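PDB 6VC6: 6-phospho-alpha-glucosidase from Merdibacter massiliensis, which probably hydrolyses 6-phospho-alpha-glucosides as a family 4 glycosyl hydrolase, using NAD and a manganese ion, both bound here beside a phosphorylated glucose. Local coordinates for residues Phe229-Gln232 / Asp233-Gln236; Cys361-Ile365 / Asn366-Arg370. All blocks are in the same frame, centred on the assembly; numbering follows the deposited sequence.

Interaction 1: residues Phe229-Gln232 / Asp233-Gln236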
loop_
_atom_site.group_PDB
_atom_site.type_symbol
_atom_site.label_atom_id
_atom_site.label_comp_id
_atom_site.label_asym_id
_atom_site.label_seq_id
_atom_site.Cartn_x
_atom_site.Cartn_y
_atom_site.Cartn_z
ATOM N N PHE A 229 4.638 19.839 -10.270
ATOM C CA PHE A 229 5.006 18.746 -9.376
ATOM C C PHE A 229 5.132 17.467 -10.187
ATOM O O PHE A 229 4.155 17.014 -10.790
ATOM C CB PHE A 229 3.971 18.582 -8.261
ATOM C CG PHE A 229 4.472 17.806 -7.079
ATOM C CD1 PHE A 229 5.584 18.234 -6.372
ATOM C CD2 PHE A 229 3.825 16.653 -6.668
ATOM C CE1 PHE A 229 6.045 17.521 -5.281
ATOM C CE2 PHE A 229 4.280 15.937 -5.579
ATOM C CZ PHE A 229 5.391 16.372 -4.883
ATOM N N LEU A 230 6.330 16.886 -10.197
ATOM C CA LEU A 230 6.615 15.672 -10.940
ATOM C C LEU A 230 7.018 14.548 -9.994
ATOM O O LEU A 230 7.643 14.799 -8.958
ATOM C CB LEU A 230 7.743 15.891 -11.956
ATOM C CG LEU A 230 7.450 16.739 -13.195
ATOM C CD1 LEU A 230 8.706 16.886 -14.041
ATOM C CD2 LEU A 230 6.320 16.131 -14.010
ATOM N N PRO A 231 6.678 13.304 -10.317
ATOM C CA PRO A 231 7.245 12.177 -9.573
ATOM C C PRO A 231 8.741 12.081 -9.822
ATOM O O PRO A 231 9.252 12.532 -10.850
ATOM C CB PRO A 231 6.501 10.960 -10.136
ATOM C CG PRO A 231 6.034 11.393 -11.485
ATOM C CD PRO A 231 5.758 12.864 -11.382
ATOM N N GLN A 232 9.449 11.490 -8.854
ATOM C CA GLN A 232 10.906 11.431 -8.942
ATOM C C GLN A 232 11.364 10.625 -10.152
ATOM O O GLN A 232 12.402 10.934 -10.749
ATOM C CB GLN A 232 11.491 10.844 -7.656
ATOM C CG GLN A 232 13.005 10.661 -7.697
ATOM C CD GLN A 232 13.537 9.828 -6.547
ATOM O OE1 GLN A 232 13.140 8.678 -6.360
ATOM N NE2 GLN A 232 14.457 10.400 -5.780
ATOM N N ASP A 233 10.604 9.601 -10.534
ATOM C CA ASP A 233 10.901 8.775 -11.698
ATOM C C ASP A 233 9.957 9.092 -12.854
ATOM O O ASP A 233 9.518 8.199 -13.579
ATOM C CB ASP A 233 10.831 7.293 -11.340
ATOM C CG ASP A 233 9.575 6.935 -10.566
ATOM O OD1 ASP A 233 8.740 7.832 -10.324
ATOM O OD2 ASP A 233 9.419 5.750 -10.201
ATOM N N ALA A 234 9.657 10.383 -13.044
ATOM C CA ALA A 234 8.642 10.808 -14.003
ATOM C C ALA A 234 8.911 10.316 -15.420
ATOM O O ALA A 234 7.969 10.206 -16.213
ATOM C CB ALA A 234 8.532 12.333 -14.007
ATOM N N GLU A 235 10.166 10.015 -15.757
ATOM C CA GLU A 235 10.480 9.591 -17.117
ATOM C C GLU A 235 9.955 8.189 -17.410
ATOM O O GLU A 235 9.684 7.863 -18.571
ATOM C CB GLU A 235 11.988 9.654 -17.352
ATOM C CG GLU A 235 12.525 11.057 -17.603
ATOM C CD GLU A 235 12.444 11.947 -16.377
ATOM O OE1 GLU A 235 12.743 11.460 -15.265
ATOM O OE2 GLU A 235 12.080 13.133 -16.522
ATOM N N GLN A 236 9.800 7.356 -16.382
ATOM C CA GLN A 236 9.367 5.970 -16.490
ATOM C C GLN A 236 7.897 5.770 -16.141
ATOM O O GLN A 236 7.416 4.634 -16.179
ATOM C CB GLN A 236 10.229 5.076 -15.590
ATOM C CG GLN A 236 11.679 4.964 -16.025
ATOM C CD GLN A 236 12.645 5.371 -14.928
ATOM O OE1 GLN A 236 12.240 5.916 -13.901
ATOM N NE2 GLN A 236 13.928 5.103 -15.139
#
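P231 and A234 meet at the two ends of a type I beta turn, with Q232 and D233 at its corners. The apolar contact is small and comes mainly from the proline ring: P231 CG lies 3.7 Å from A234 CB, and CD of the same ring reaches that methyl at 3.9 Å. From the residue before, L230 CB approaches A234 CB at 4.2 Å, so the methyl is met by two consecutive side chains.

The backbone bond closing the turn is weak. A234 N donates to P231 O over 3.1 Å, but the angle at the hydrogen is just 128°. A second bond, Q236 N to D233 O at 2.9 Å, carries the chain onward in another tight bend.

Among the polar side chains, D233 has CG placed between its own N and carbonyl carbon (chi1 48°), which brings OD1 back to 3.9 Å from P231 CB, while Q232 is extended beyond CG. Their polar ends are held from outside the turn: D233 OD1 makes a salt bridge with R237, Q232 OE1 accepts a bond from R178, and R182 serves both Q232 O and the carboxylate of E235.

The turn lies in the loop between helices 217-227 and 239-246; L242 of the latter covers P231 and A234, while helix 172-184 packs against F229, L230 and Q232.

Interaction 2: residues Cys361-Ile365 / Asn366-Arg370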
loop_
_atom_site.group_PDB
_atom_site.type_symbol
_atom_site.label_atom_id
_atom_site.label_comp_id
_atom_site.label_asym_id
_atom_site.label_seq_id
_atom_site.Cartn_x
_atom_site.Cartn_y
_atom_site.Cartn_z
ATOM N N CYS A 361 6.993 7.442 12.711
ATOM C CA CYS A 361 7.325 6.611 13.859
ATOM C C CYS A 361 8.795 6.222 13.813
ATOM O O CYS A 361 9.390 6.109 12.739
ATOM C CB CYS A 361 6.477 5.329 13.903
ATOM S SG CYS A 361 4.694 5.562 13.734
ATOM N N GLU A 362 9.374 6.019 14.994
ATOM C CA GLU A 362 10.647 5.320 15.100
ATOM C C GLU A 362 10.393 3.820 15.039
ATOM O O GLU A 362 9.390 3.327 15.561
ATOM C CB GLU A 362 11.363 5.675 16.403
ATOM C CG GLU A 362 12.152 6.976 16.370
ATOM C CD GLU A 362 12.937 7.201 17.651
ATOM O OE1 GLU A 362 13.070 6.243 18.441
ATOM O OE2 GLU A 362 13.414 8.333 17.878
ATOM N N LEU A 363 11.304 3.091 14.396
ATOM C CA LEU A 363 11.103 1.670 14.129
ATOM C C LEU A 363 12.285 0.872 14.654
ATOM O O LEU A 363 13.416 1.054 14.191
ATOM C CB LEU A 363 10.909 1.419 12.631
ATOM C CG LEU A 363 9.549 0.836 12.243
ATOM C CD1 LEU A 363 9.500 0.538 10.755
ATOM C CD2 LEU A 363 9.250 -0.413 13.057
ATOM N N GLY A 364 12.020 -0.018 15.607
ATOM C CA GLY A 364 13.039 -0.899 16.142
ATOM C C GLY A 364 12.557 -2.329 16.269
ATOM O O GLY A 364 11.578 -2.716 15.624
ATOM N N ILE A 365 13.233 -3.123 17.105
ATOM C CA ILE A 365 12.851 -4.523 17.279
ATOM C C ILE A 365 11.479 -4.637 17.930
ATOM O O ILE A 365 10.777 -5.640 17.745
ATOM C CB ILE A 365 13.926 -5.274 18.093
ATOM C CG1 ILE A 365 13.903 -6.771 17.769
ATOM C CG2 ILE A 365 13.736 -5.053 19.588
ATOM C CD1 ILE A 365 14.685 -7.142 16.532
ATOM N N ASN A 366 11.068 -3.621 18.687
ATOM C CA ASN A 366 9.821 -3.656 19.435
ATOM C C ASN A 366 8.671 -2.992 18.692
ATOM O O ASN A 366 7.632 -2.714 19.299
ATOM C CB ASN A 366 10.015 -3.002 20.804
ATOM C CG ASN A 366 11.104 -3.675 21.619
ATOM O OD1 ASN A 366 12.168 -3.100 21.849
ATOM N ND2 ASN A 366 10.844 -4.902 22.055
ATOM N N GLY A 367 8.832 -2.730 17.399
ATOM C CA GLY A 367 7.764 -2.191 16.596
ATOM C C GLY A 367 7.810 -0.682 16.480
ATOM O O GLY A 367 8.733 -0.021 16.965
ATOM N N PRO A 368 6.801 -0.109 15.828
ATOM C CA PRO A 368 6.780 1.344 15.637
ATOM C C PRO A 368 6.498 2.082 16.936
ATOM O O PRO A 368 5.709 1.634 17.773
ATOM C CB PRO A 368 5.652 1.551 14.620
ATOM C CG PRO A 368 4.768 0.360 14.799
ATOM C CD PRO A 368 5.672 -0.778 15.160
ATOM N N ARG A 369 7.160 3.223 17.096
ATOM C CA ARG A 369 6.975 4.114 18.237
ATOM C C ARG A 369 6.436 5.429 17.685
ATOM O O ARG A 369 7.204 6.281 17.228
ATOM C CB ARG A 369 8.286 4.308 18.994
ATOM C CG ARG A 369 8.157 4.350 20.509
ATOM C CD ARG A 369 9.528 4.237 21.163
ATOM N NE ARG A 369 9.595 4.914 22.454
ATOM C CZ ARG A 369 10.728 5.271 23.051
ATOM N NH1 ARG A 369 10.698 5.883 24.227
ATOM N NH2 ARG A 369 11.893 5.021 22.470
ATOM N N ARG A 370 5.116 5.590 17.718
ATOM C CA ARG A 370 4.476 6.727 17.074
ATOM C C ARG A 370 4.693 8.007 17.872
ATOM O O ARG A 370 4.840 7.991 19.098
ATOM C CB ARG A 370 2.979 6.471 16.896
ATOM C CG ARG A 370 2.182 6.495 18.188
ATOM C CD ARG A 370 0.877 5.728 18.055
ATOM N NE ARG A 370 0.021 5.899 19.226
ATOM C CZ ARG A 370 0.197 5.266 20.382
ATOM N NH1 ARG A 370 1.203 4.413 20.529
ATOM N NH2 ARG A 370 -0.632 5.486 21.393
HETATM O O HOH W 1 12.574 4.154 19.959
#
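The guanidinium of R369 takes a water in plane at its edge, and that water links it to E362 across a beta hairpin. The water accepts from R369 NH2 at 2.7 Å and donates to E362 OE1 at 2.6 Å. E362 OE1 itself stands 4.4 Å from R369 NH2, well out of the guanidinium plane, so any direct attraction is probably one of charge, with no N-H aimed at the oxygen.

The end of strand 356-364 and strand 367-370 run antiparallel, joined by a type I beta turn from G364 to G367. E362 and R369 form a hydrogen-bonded pair: R369 N donates to E362 O at 2.7 Å and E362 N to R369 O at 3.1 Å. At the turn, G367 takes a positive phi of 95°, a conformation readily adopted without a side chain.

C361, L363, P368 and R370 share the other face. C361 CB packs on P368 CB, and L363 CD2 lies over the G367-P368 peptide; V342 of the adjacent strand 336-343 and L167 of strand 166-169 beyond it continue this apolar layer. R370 extends to the backbone oxygens of N344 and E345. C361 SG, turned anti to its carbonyl carbon (chi1 -50°), rests 3.5 Å from R370 CA.

In the fold
Both contacts are local reversals of the chain built on type I turns, both lie about 19 Å from the chain centre, and both are partly buried, yet they hold different elements. Interaction 1 shapes a loop between two helices, whereas interaction 2 joins the last two strands of the mixed nine-stranded sheet and forms its edge. Their centres are 30 Å apart, and they do not touch. The loop has a weak turn bond, with arginines of helix 172-184 bonded to Q232 and E235; in the hairpin the strands are joined by paired backbone bonds, one face carrying C361, L363 and P368, packed on strand 336-343, together with R370, and the other a water-bridged pair of opposite charges.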